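Local coordinates for beta-1,4-mannanase (Caldicellulosiruptor saccharolyticus, PDB 1PMH), which binds mannohexaose in this crystal through a family 27 carbohydrate-binding module, and so probably attaches the enzyme to beta-1,4-mannan, at residues 62-67 with 159-164; 85-90 with 103-108. All coordinates share one frame; numbering follows the deposited sequence. Where two conformers were deposited one is given.

Contact 1: 62-67 with 159-164; sequences QGDLGT and VFQFAG. With BMA (beta-D-mannopyranose), chain B.
Gly63 and Phe162 form one hydrogen-bonded pair of an antiparallel ladder, and Leu65 and Phe160 form the next. The two strands run at 164° to each other. Each pair makes two backbone bonds; that from Gly63 N to Phe162 O is 2.8 Å long. CA-H...O contacts from Gln62, Gln161 and Val159 fill in between them.

The polar side chains share the face of Gln62, Asp64 and Gln161. The carboxylate of Asp64 takes one amide on each oxygen, both through syn lone pairs. Gln161 NE2 gives a nearly straight bond of 2.8 Å to Asp64 OD1. Gln62 NE2 reaches Asp64 OD2 at 2.9 Å. The two amides are stacked, with planes 19° apart. The NE2 atoms of Gln62 and Gln161 come within 3.0 Å without bonding, since both are donors. With CG anti to the backbone N (chi1 -178°) and the chain extended beyond it, Gln161 runs alongside Asp64, and its amide reaches the mannose of chain B. OE1 of Gln161 accepts from O2 of that sugar at 2.6 Å, and NE2 of Gln161 donates to its O3 at 3.0 Å. Gln62 NE2 adds a weak bond to O3, while Gln62 OE1 is held by Trp60.

On the other face, Leu65 and Phe160 meet loosely and pack on Leu175.

Asp64 is thus a second-shell residue. It holds the NE2 of both amides, leaving Gln161 to present donor and acceptor together to neighbouring sugar hydroxyls.

Contact 2: 85-90 with 103-108; sequences VEFEMF and FAYKVV. Unlike the reference sequence in segment 103-108: Ala104 (reference Pro). With BMA (beta-D-mannopyranose), chain B; BMA (beta-D-mannopyranose), chain C.
Strands 85-90 and 103-108 face each other across the sandwich, their axes 9.4 Å apart at closest and their directions 143° apart. Contact is through side chains alone. Selenomethionine Met89 reaches between two rings. Its chain is bent at the end (chi3 -55°), which lays the methyl over one face of Tyr105. CE of Met89 stands 3.9 Å from the centroid of that ring, a CH-pi contact. SE of Met89 makes Met-aromatic contacts with both rings. It meets the edge of Phe103 in the ring plane, 3.9 Å from Phe103 CZ, and lies obliquely to Tyr105.

Phe87 and Tyr105 reach toward each other tip to tip. CZ of Phe87 is 3.5 Å from CE1 of Tyr105, with the ring planes 75° apart. Tyr105 OH lies at the edge of the Phe87 ring and is hydrogen-bonded to Glu119. The CG2 methyl of Val107 meets Phe87 CE2 at 3.9 Å. The CG1 methyl of Val107 touches CG1 of Val85 at 4.1 Å.

These residues belong to the hydrophobic interior of the jelly-roll. Strand 84-92 lies between strands 135-145 and 172-181 in one sheet. Strand 102-109 lies between strands 114-122 and 153-165 in the other. Helix 93-98 falls on the connection between the two strands.

Overall arrangement
The centres of contacts 1 and 2 are about 9 Å apart. Contact 1 lies within one sheet, and contact 2 joins that sheet to the opposing one. Strands 153-165 and 102-109 are neighbours, linked by probable hydrogen bonds such as Val159 N to Val108 O at 2.8 Å. On their inner side, Phe160 packs on Val107 and Phe162 on Phe103 and Met89. On the outer side, Gln161 and Lys106 meet at the mannose of chain B. Lys106 NZ binds O2 of that sugar at 2.8 Å and O3 of the chain C mannose at 2.9 Å. Glu115 forms a salt bridge with Lys106. The sheet thus carries glycan on one face and core on the other.

Contact 1: 62-67 with 159-164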
ATOM      1  N   GLN A  62     -13.181  -2.628  -5.563  1.00 16.67           N
ATOM      2  CA  GLN A  62     -12.463  -2.053  -4.442  1.00 15.98           C
ATOM      3  C   GLN A  62     -12.146  -3.061  -3.346  1.00 16.43           C
ATOM      4  O   GLN A  62     -12.924  -3.980  -3.074  1.00 20.80           O
ATOM      5  CB  GLN A  62     -13.343  -0.930  -3.846  1.00 18.13           C
ATOM      6  CG  GLN A  62     -12.715  -0.078  -2.760  1.00 17.09           C
ATOM      7  CD  GLN A  62     -13.672   0.945  -2.214  1.00 17.76           C
ATOM      8  OE1 GLN A  62     -14.296   1.713  -2.976  1.00 19.37           O
ATOM      9  NE2 GLN A  62     -13.812   1.010  -0.907  1.00 19.58           N
ATOM     10  N   GLY A  63     -11.013  -2.858  -2.674  1.00 15.61           N
ATOM     11  CA  GLY A  63     -10.640  -3.570  -1.473  1.00 16.34           C
ATOM     12  C   GLY A  63      -9.834  -2.623  -0.607  1.00 15.26           C
ATOM     13  O   GLY A  63      -9.167  -1.739  -1.126  1.00 15.60           O
ATOM     14  N   ASP A  64      -9.895  -2.805   0.699  1.00 14.97           N
ATOM     15  CA  ASP A  64      -9.274  -1.914   1.657  1.00 15.06           C
ATOM     16  C   ASP A  64      -8.454  -2.699   2.677  1.00 14.66           C
ATOM     17  O   ASP A  64      -8.937  -3.599   3.349  1.00 16.32           O
ATOM     18  CB  ASP A  64     -10.299  -1.026   2.355  1.00 15.87           C
ATOM     19  CG  ASP A  64     -11.002  -0.070   1.407  0.80 14.39           C
ATOM     20  OD1 ASP A  64     -10.479   1.027   1.197  0.80 16.03           O
ATOM     21  OD2 ASP A  64     -12.045  -0.410   0.827  0.80 17.08           O
ATOM     22  N   LEU A  65      -7.191  -2.347   2.741  1.00 13.95           N
ATOM     23  CA  LEU A  65      -6.153  -2.951   3.568  1.00 14.17           C
ATOM     24  C   LEU A  65      -5.807  -1.939   4.647  1.00 13.75           C
ATOM     25  O   LEU A  65      -5.477  -0.830   4.324  1.00 15.74           O
ATOM     26  CB  LEU A  65      -4.938  -3.221   2.680  1.00 15.07           C
ATOM     27  CG  LEU A  65      -3.729  -3.788   3.374  1.00 15.25           C
ATOM     28  CD1 LEU A  65      -3.869  -5.296   3.646  1.00 17.36           C
ATOM     29  CD2 LEU A  65      -2.505  -3.487   2.521  1.00 17.41           C
ATOM     30  N   GLY A  66      -5.813  -2.340   5.906  1.00 14.56           N
ATOM     31  CA  GLY A  66      -5.471  -1.443   6.979  1.00 15.35           C
ATOM     32  C   GLY A  66      -4.373  -1.952   7.871  1.00 14.76           C
ATOM     33  O   GLY A  66      -4.157  -3.154   7.996  1.00 16.24           O
ATOM     34  N   THR A  67      -3.716  -1.030   8.568  1.00 15.04           N
ATOM     35  CA  THR A  67      -2.857  -1.361   9.678  1.00 15.24           C
ATOM     36  C   THR A  67      -3.070  -0.335  10.785  1.00 14.56           C
ATOM     37  O   THR A  67      -3.291   0.829  10.502  1.00 16.65           O
ATOM     38  CB  THR A  67      -1.370  -1.494   9.284  1.00 17.56           C
ATOM     39  OG1 THR A  67      -0.631  -2.044  10.378  1.00 21.27           O
ATOM     40  CG2 THR A  67      -0.755  -0.171   8.905  1.00 19.64           C
ATOM     41  N   VAL A 159      -4.749   3.186   5.817  1.00 14.00           N
ATOM     42  CA  VAL A 159      -5.465   2.361   4.875  1.00 13.83           C
ATOM     43  C   VAL A 159      -4.901   2.565   3.481  1.00 13.14           C
ATOM     44  O   VAL A 159      -4.710   3.701   3.039  1.00 14.49           O
ATOM     45  CB  VAL A 159      -6.960   2.632   4.903  1.00 14.65           C
ATOM     46  CG1 VAL A 159      -7.698   1.833   3.827  1.00 16.47           C
ATOM     47  CG2 VAL A 159      -7.540   2.337   6.288  1.00 15.85           C
ATOM     48  N   PHE A 160      -4.666   1.438   2.815  1.00 13.43           N
ATOM     49  CA  PHE A 160      -4.402   1.403   1.392  1.00 13.11           C
ATOM     50  C   PHE A 160      -5.625   0.801   0.705  1.00 12.95           C
ATOM     51  O   PHE A 160      -6.015  -0.311   1.015  1.00 14.03           O
ATOM     52  CB  PHE A 160      -3.192   0.555   1.040  1.00 14.20           C
ATOM     53  CG  PHE A 160      -1.892   1.179   1.426  1.00 15.70           C
ATOM     54  CD1 PHE A 160      -1.482   1.175   2.720  1.00 18.08           C
ATOM     55  CD2 PHE A 160      -1.069   1.765   0.457  1.00 17.71           C
ATOM     56  CE1 PHE A 160      -0.268   1.767   3.125  1.00 20.51           C
ATOM     57  CE2 PHE A 160       0.123   2.337   0.814  1.00 21.01           C
ATOM     58  CZ  PHE A 160       0.484   2.317   2.153  1.00 20.56           C
ATOM     59  N   GLN A 161      -6.247   1.592  -0.178  1.00 13.19           N
ATOM     60  CA  GLN A 161      -7.349   1.143  -0.976  1.00 13.44           C
ATOM     61  C   GLN A 161      -6.835   0.801  -2.367  1.00 13.51           C
ATOM     62  O   GLN A 161      -6.067   1.548  -2.924  1.00 14.10           O
ATOM     63  CB  GLN A 161      -8.432   2.200  -1.048  1.00 14.36           C
ATOM     64  CG  GLN A 161      -9.638   1.747  -1.855  1.00 15.01           C
ATOM     65  CD  GLN A 161     -10.718   2.804  -1.812  1.00 16.13           C
ATOM     66  OE1 GLN A 161     -10.904   3.561  -2.784  1.00 18.88           O
ATOM     67  NE2 GLN A 161     -11.424   2.890  -0.714  1.00 17.78           N
ATOM     68  N   PHE A 162      -7.299  -0.328  -2.912  1.00 13.51           N
ATOM     69  CA  PHE A 162      -7.021  -0.717  -4.270  1.00 13.69           C
ATOM     70  C   PHE A 162      -8.343  -0.890  -4.965  1.00 14.73           C
ATOM     71  O   PHE A 162      -9.262  -1.478  -4.399  1.00 16.65           O
ATOM     72  CB  PHE A 162      -6.247  -2.036  -4.297  1.00 14.48           C
ATOM     73  CG  PHE A 162      -4.904  -1.949  -3.691  1.00 14.73           C
ATOM     74  CD1 PHE A 162      -4.711  -2.118  -2.332  1.00 14.99           C
ATOM     75  CD2 PHE A 162      -3.786  -1.689  -4.492  1.00 16.92           C
ATOM     76  CE1 PHE A 162      -3.443  -1.977  -1.783  1.00 17.04           C
ATOM     77  CE2 PHE A 162      -2.530  -1.540  -3.896  1.00 17.81           C
ATOM     78  CZ  PHE A 162      -2.385  -1.723  -2.577  1.00 18.30           C
ATOM     79  N   ALA A 163      -8.442  -0.489  -6.224  1.00 14.54           N
ATOM     80  CA  ALA A 163      -9.687  -0.708  -6.963  1.00 15.02           C
ATOM     81  C   ALA A 163      -9.381  -1.012  -8.405  1.00 14.99           C
ATOM     82  O   ALA A 163      -8.811  -0.204  -9.130  1.00 15.70           O
ATOM     83  CB  ALA A 163     -10.633   0.507  -6.879  1.00 15.69           C
ATOM     84  N   GLY A 164      -9.779  -2.201  -8.834  1.00 15.08           N
ATOM     85  CA  GLY A 164      -9.655  -2.527 -10.254  1.00 15.98           C
ATOM     86  C   GLY A 164     -10.576  -1.637 -11.091  1.00 16.46           C
ATOM     87  O   GLY A 164     -11.729  -1.442 -10.774  1.00 17.54           O
TER
HETATM   88  C1  BMA B   3     -14.430   6.257  -3.613  1.00 18.00           C
HETATM   89  C2  BMA B   3     -13.814   5.239  -2.703  1.00 17.64           C
HETATM   90  C3  BMA B   3     -14.619   5.238  -1.406  1.00 17.69           C
HETATM   91  C4  BMA B   3     -14.710   6.670  -0.852  1.00 18.20           C
HETATM   92  C5  BMA B   3     -15.175   7.648  -1.911  1.00 19.83           C
HETATM   93  C6  BMA B   3     -15.094   9.065  -1.368  1.00 21.38           C
HETATM   94  O2  BMA B   3     -12.476   5.593  -2.435  1.00 17.67           O
HETATM   95  O3  BMA B   3     -14.033   4.289  -0.506  1.00 18.88           O
HETATM   96  O4  BMA B   3     -15.731   6.730   0.105  1.00 19.16           O
HETATM   97  O5  BMA B   3     -14.368   7.563  -3.054  1.00 18.08           O
HETATM   98  O6  BMA B   3     -15.716   9.902  -2.277  1.00 24.96           O

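Contact 2: 85-90 with 103-108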
ATOM      1  N   VAL A  85       3.588  10.369   4.177  1.00 15.11           N
ATOM      2  CA  VAL A  85       3.527   8.890   4.148  1.00 15.15           C
ATOM      3  C   VAL A  85       4.103   8.448   2.811  1.00 15.08           C
ATOM      4  O   VAL A  85       3.642   8.887   1.777  1.00 16.04           O
ATOM      5  CB  VAL A  85       2.086   8.365   4.322  1.00 15.48           C
ATOM      6  CG1 VAL A  85       2.088   6.839   4.172  1.00 16.54           C
ATOM      7  CG2 VAL A  85       1.568   8.782   5.720  1.00 16.80           C
ATOM      8  N   GLU A  86       5.117   7.608   2.882  1.00 15.22           N
ATOM      9  CA  GLU A  86       5.838   7.115   1.736  1.00 15.20           C
ATOM     10  C   GLU A  86       5.645   5.612   1.614  1.00 14.97           C
ATOM     11  O   GLU A  86       5.439   4.921   2.620  1.00 15.57           O
ATOM     12  CB  GLU A  86       7.330   7.403   1.933  1.00 17.27           C
ATOM     13  CG  GLU A  86       8.186   7.120   0.720  1.00 18.89           C
ATOM     14  CD  GLU A  86       9.578   7.655   0.910  1.00 23.75           C
ATOM     15  OE1 GLU A  86       9.697   8.751   1.534  1.00 27.90           O
ATOM     16  OE2 GLU A  86      10.520   7.029   0.363  1.00 24.30           O
ATOM     17  N   PHE A  87       5.695   5.063   0.415  1.00 15.03           N
ATOM     18  CA  PHE A  87       5.542   3.626   0.203  1.00 14.75           C
ATOM     19  C   PHE A  87       6.148   3.240  -1.129  1.00 14.85           C
ATOM     20  O   PHE A  87       6.327   4.090  -2.018  1.00 15.06           O
ATOM     21  CB  PHE A  87       4.061   3.237   0.246  1.00 15.92           C
ATOM     22  CG  PHE A  87       3.289   3.816  -0.900  1.00 16.66           C
ATOM     23  CD1 PHE A  87       3.209   3.120  -2.110  1.00 18.31           C
ATOM     24  CD2 PHE A  87       2.773   5.096  -0.828  1.00 17.78           C
ATOM     25  CE1 PHE A  87       2.655   3.703  -3.211  1.00 20.18           C
ATOM     26  CE2 PHE A  87       2.186   5.677  -1.966  1.00 20.92           C
ATOM     27  CZ  PHE A  87       2.119   4.968  -3.130  1.00 19.58           C
ATOM     28  N   GLU A  88       6.416   1.935  -1.269  1.00 15.03           N
ATOM     29  CA  GLU A  88       6.786   1.329  -2.537  1.00 15.10           C
ATOM     30  C   GLU A  88       5.786   0.216  -2.820  1.00 14.97           C
ATOM     31  O   GLU A  88       5.478  -0.593  -1.956  1.00 15.75           O
ATOM     32  CB  GLU A  88       8.214   0.744  -2.471  1.00 17.06           C
ATOM     33  CG  GLU A  88       9.298   1.783  -2.214  0.60 19.86           C
ATOM     34  CD  GLU A  88      10.708   1.215  -2.154  0.60 21.71           C
ATOM     35  OE1 GLU A  88      11.153   0.731  -3.195  0.60 21.90           O
ATOM     36  OE2 GLU A  88      11.378   1.342  -1.100  0.60 24.52           O
HETATM   37  N   MSE A  89       5.373   0.160  -4.073  1.00 15.14           N
HETATM   38  CA  MSE A  89       4.410  -0.822  -4.561  1.00 14.46           C
HETATM   39  C   MSE A  89       4.988  -1.498  -5.777  1.00 14.06           C
HETATM   40  O   MSE A  89       5.556  -0.829  -6.638  1.00 15.44           O
HETATM   41  CB  MSE A  89       3.137  -0.067  -4.878  1.00 16.47           C
HETATM   42  CG  MSE A  89       2.036  -0.891  -5.374  1.00 17.51           C
HETATM   43 SE   MSE A  89       0.517   0.220  -5.914  0.60 20.15          SE
HETATM   44  CE  MSE A  89       0.261   1.081  -4.489  1.00 16.24           C
ATOM     45  N   PHE A  90       4.824  -2.821  -5.875  1.00 13.77           N
ATOM     46  CA  PHE A  90       5.446  -3.634  -6.911  1.00 14.36           C
ATOM     47  C   PHE A  90       4.377  -4.516  -7.547  1.00 14.62           C
ATOM     48  O   PHE A  90       3.695  -5.242  -6.829  1.00 15.37           O
ATOM     49  CB  PHE A  90       6.555  -4.556  -6.353  1.00 14.91           C
ATOM     50  CG  PHE A  90       7.601  -3.836  -5.531  1.00 15.17           C
ATOM     51  CD1 PHE A  90       7.350  -3.433  -4.252  1.00 15.94           C
ATOM     52  CD2 PHE A  90       8.847  -3.603  -6.062  1.00 17.25           C
ATOM     53  CE1 PHE A  90       8.276  -2.735  -3.518  1.00 17.08           C
ATOM     54  CE2 PHE A  90       9.795  -2.902  -5.327  1.00 18.46           C
ATOM     55  CZ  PHE A  90       9.482  -2.465  -4.069  1.00 18.23           C
ATOM     56  N   PHE A 103      -5.700  -0.138 -12.509  1.00 16.39           N
ATOM     57  CA  PHE A 103      -6.234  -0.022 -11.173  1.00 15.33           C
ATOM     58  C   PHE A 103      -5.922   1.341 -10.588  1.00 14.82           C
ATOM     59  O   PHE A 103      -5.045   2.056 -11.038  1.00 16.04           O
ATOM     60  CB  PHE A 103      -5.782  -1.184 -10.263  1.00 16.07           C
ATOM     61  CG  PHE A 103      -4.350  -1.141  -9.794  1.00 16.32           C
ATOM     62  CD1 PHE A 103      -4.019  -0.528  -8.620  1.00 16.28           C
ATOM     63  CD2 PHE A 103      -3.340  -1.773 -10.507  1.00 18.10           C
ATOM     64  CE1 PHE A 103      -2.736  -0.479  -8.154  1.00 16.46           C
ATOM     65  CE2 PHE A 103      -2.048  -1.743 -10.039  1.00 19.75           C
ATOM     66  CZ  PHE A 103      -1.758  -1.075  -8.866  1.00 17.96           C
ATOM     67  N   ALA A 104      -6.686   1.666  -9.558  1.00 15.38           N
ATOM     68  CA  ALA A 104      -6.506   2.871  -8.765  1.00 15.26           C
ATOM     69  C   ALA A 104      -6.069   2.474  -7.365  1.00 14.25           C
ATOM     70  O   ALA A 104      -6.360   1.376  -6.891  1.00 14.76           O
ATOM     71  CB  ALA A 104      -7.819   3.639  -8.714  1.00 16.00           C
ATOM     72  N   TYR A 105      -5.408   3.374  -6.679  1.00 14.63           N
ATOM     73  CA  TYR A 105      -5.122   3.208  -5.277  1.00 14.24           C
ATOM     74  C   TYR A 105      -5.263   4.536  -4.563  1.00 13.86           C
ATOM     75  O   TYR A 105      -5.158   5.625  -5.145  1.00 14.62           O
ATOM     76  CB  TYR A 105      -3.773   2.533  -4.998  1.00 13.86           C
ATOM     77  CG  TYR A 105      -2.619   3.447  -5.294  1.00 15.31           C
ATOM     78  CD1 TYR A 105      -2.137   4.286  -4.324  1.00 15.98           C
ATOM     79  CD2 TYR A 105      -2.022   3.509  -6.538  1.00 16.01           C
ATOM     80  CE1 TYR A 105      -1.101   5.185  -4.579  1.00 17.35           C
ATOM     81  CE2 TYR A 105      -0.984   4.371  -6.817  1.00 16.97           C
ATOM     82  CZ  TYR A 105      -0.563   5.259  -5.849  1.00 16.58           C
ATOM     83  OH  TYR A 105       0.459   6.148  -6.059  1.00 19.21           O
ATOM     84  N   LYS A 106      -5.511   4.431  -3.265  1.00 13.95           N
ATOM     85  CA  LYS A 106      -5.561   5.571  -2.353  1.00 14.04           C
ATOM     86  C   LYS A 106      -4.793   5.220  -1.090  1.00 13.00           C
ATOM     87  O   LYS A 106      -4.797   4.081  -0.664  1.00 13.95           O
ATOM     88  CB  LYS A 106      -6.980   5.967  -1.993  1.00 14.62           C
ATOM     89  CG  LYS A 106      -7.911   6.200  -3.156  1.00 15.76           C
ATOM     90  CD  LYS A 106      -9.234   6.817  -2.753  1.00 17.02           C
ATOM     91  CE  LYS A 106     -10.080   7.244  -3.952  1.00 18.75           C
ATOM     92  NZ  LYS A 106     -11.352   7.885  -3.477  1.00 19.85           N
ATOM     93  N   VAL A 107      -4.201   6.257  -0.498  1.00 13.36           N
ATOM     94  CA  VAL A 107      -3.541   6.163   0.789  1.00 13.72           C
ATOM     95  C   VAL A 107      -4.285   7.108   1.730  1.00 13.66           C
ATOM     96  O   VAL A 107      -4.453   8.293   1.393  1.00 14.19           O
ATOM     97  CB  VAL A 107      -2.063   6.531   0.678  1.00 14.58           C
ATOM     98  CG1 VAL A 107      -1.401   6.478   2.038  1.00 16.82           C
ATOM     99  CG2 VAL A 107      -1.346   5.595  -0.287  1.00 16.04           C
ATOM    100  N   VAL A 108      -4.733   6.573   2.854  1.00 13.39           N
ATOM    101  CA  VAL A 108      -5.700   7.220   3.721  1.00 14.11           C
ATOM    102  C   VAL A 108      -5.270   7.084   5.170  1.00 13.81           C
ATOM    103  O   VAL A 108      -4.821   6.026   5.598  1.00 14.74           O
ATOM    104  CB  VAL A 108      -7.059   6.530   3.534  1.00 14.36           C
ATOM    105  CG1 VAL A 108      -8.119   6.953   4.495  1.00 18.41           C
ATOM    106  CG2 VAL A 108      -7.554   6.716   2.104  1.00 18.02           C
TER
HETATM  107  C1  BMA B   3     -14.430   6.257  -3.613  1.00 18.00           C
HETATM  108  C2  BMA B   3     -13.814   5.239  -2.703  1.00 17.64           C
HETATM  109  C3  BMA B   3     -14.619   5.238  -1.406  1.00 17.69           C
HETATM  110  C4  BMA B   3     -14.710   6.670  -0.852  1.00 18.20           C
HETATM  111  C5  BMA B   3     -15.175   7.648  -1.911  1.00 19.83           C
HETATM  112  C6  BMA B   3     -15.094   9.065  -1.368  1.00 21.38           C
HETATM  113  O2  BMA B   3     -12.476   5.593  -2.435  1.00 17.67           O
HETATM  114  O3  BMA B   3     -14.033   4.289  -0.506  1.00 18.88           O
HETATM  115  O4  BMA B   3     -15.731   6.730   0.105  1.00 19.16           O
HETATM  116  O5  BMA B   3     -14.368   7.563  -3.054  1.00 18.08           O
HETATM  117  O6  BMA B   3     -15.716   9.902  -2.277  1.00 24.96           O
HETATM  118  C1  BMA C   2     -14.419   7.085  -8.653  1.00 19.69           C
HETATM  119  C2  BMA C   2     -13.798   8.248  -7.916  1.00 18.99           C
HETATM  120  C3  BMA C   2     -13.304   7.744  -6.568  1.00 19.54           C
HETATM  121  C4  BMA C   2     -14.350   6.919  -5.884  1.00 18.90           C
HETATM  122  C5  BMA C   2     -14.916   5.805  -6.776  1.00 18.36           C
HETATM  123  C6  BMA C   2     -16.025   4.989  -6.163  1.00 18.86           C
HETATM  124  O2  BMA C   2     -14.788   9.234  -7.692  1.00 20.64           O
HETATM  125  O3  BMA C   2     -12.794   8.800  -5.760  1.00 20.34           O
HETATM  126  O4  BMA C   2     -13.686   6.327  -4.794  1.00 18.53           O
HETATM  127  O5  BMA C   2     -15.415   6.391  -7.969  1.00 18.85           O
HETATM  128  O6  BMA C   2     -17.069   5.819  -5.704  1.00 20.57           O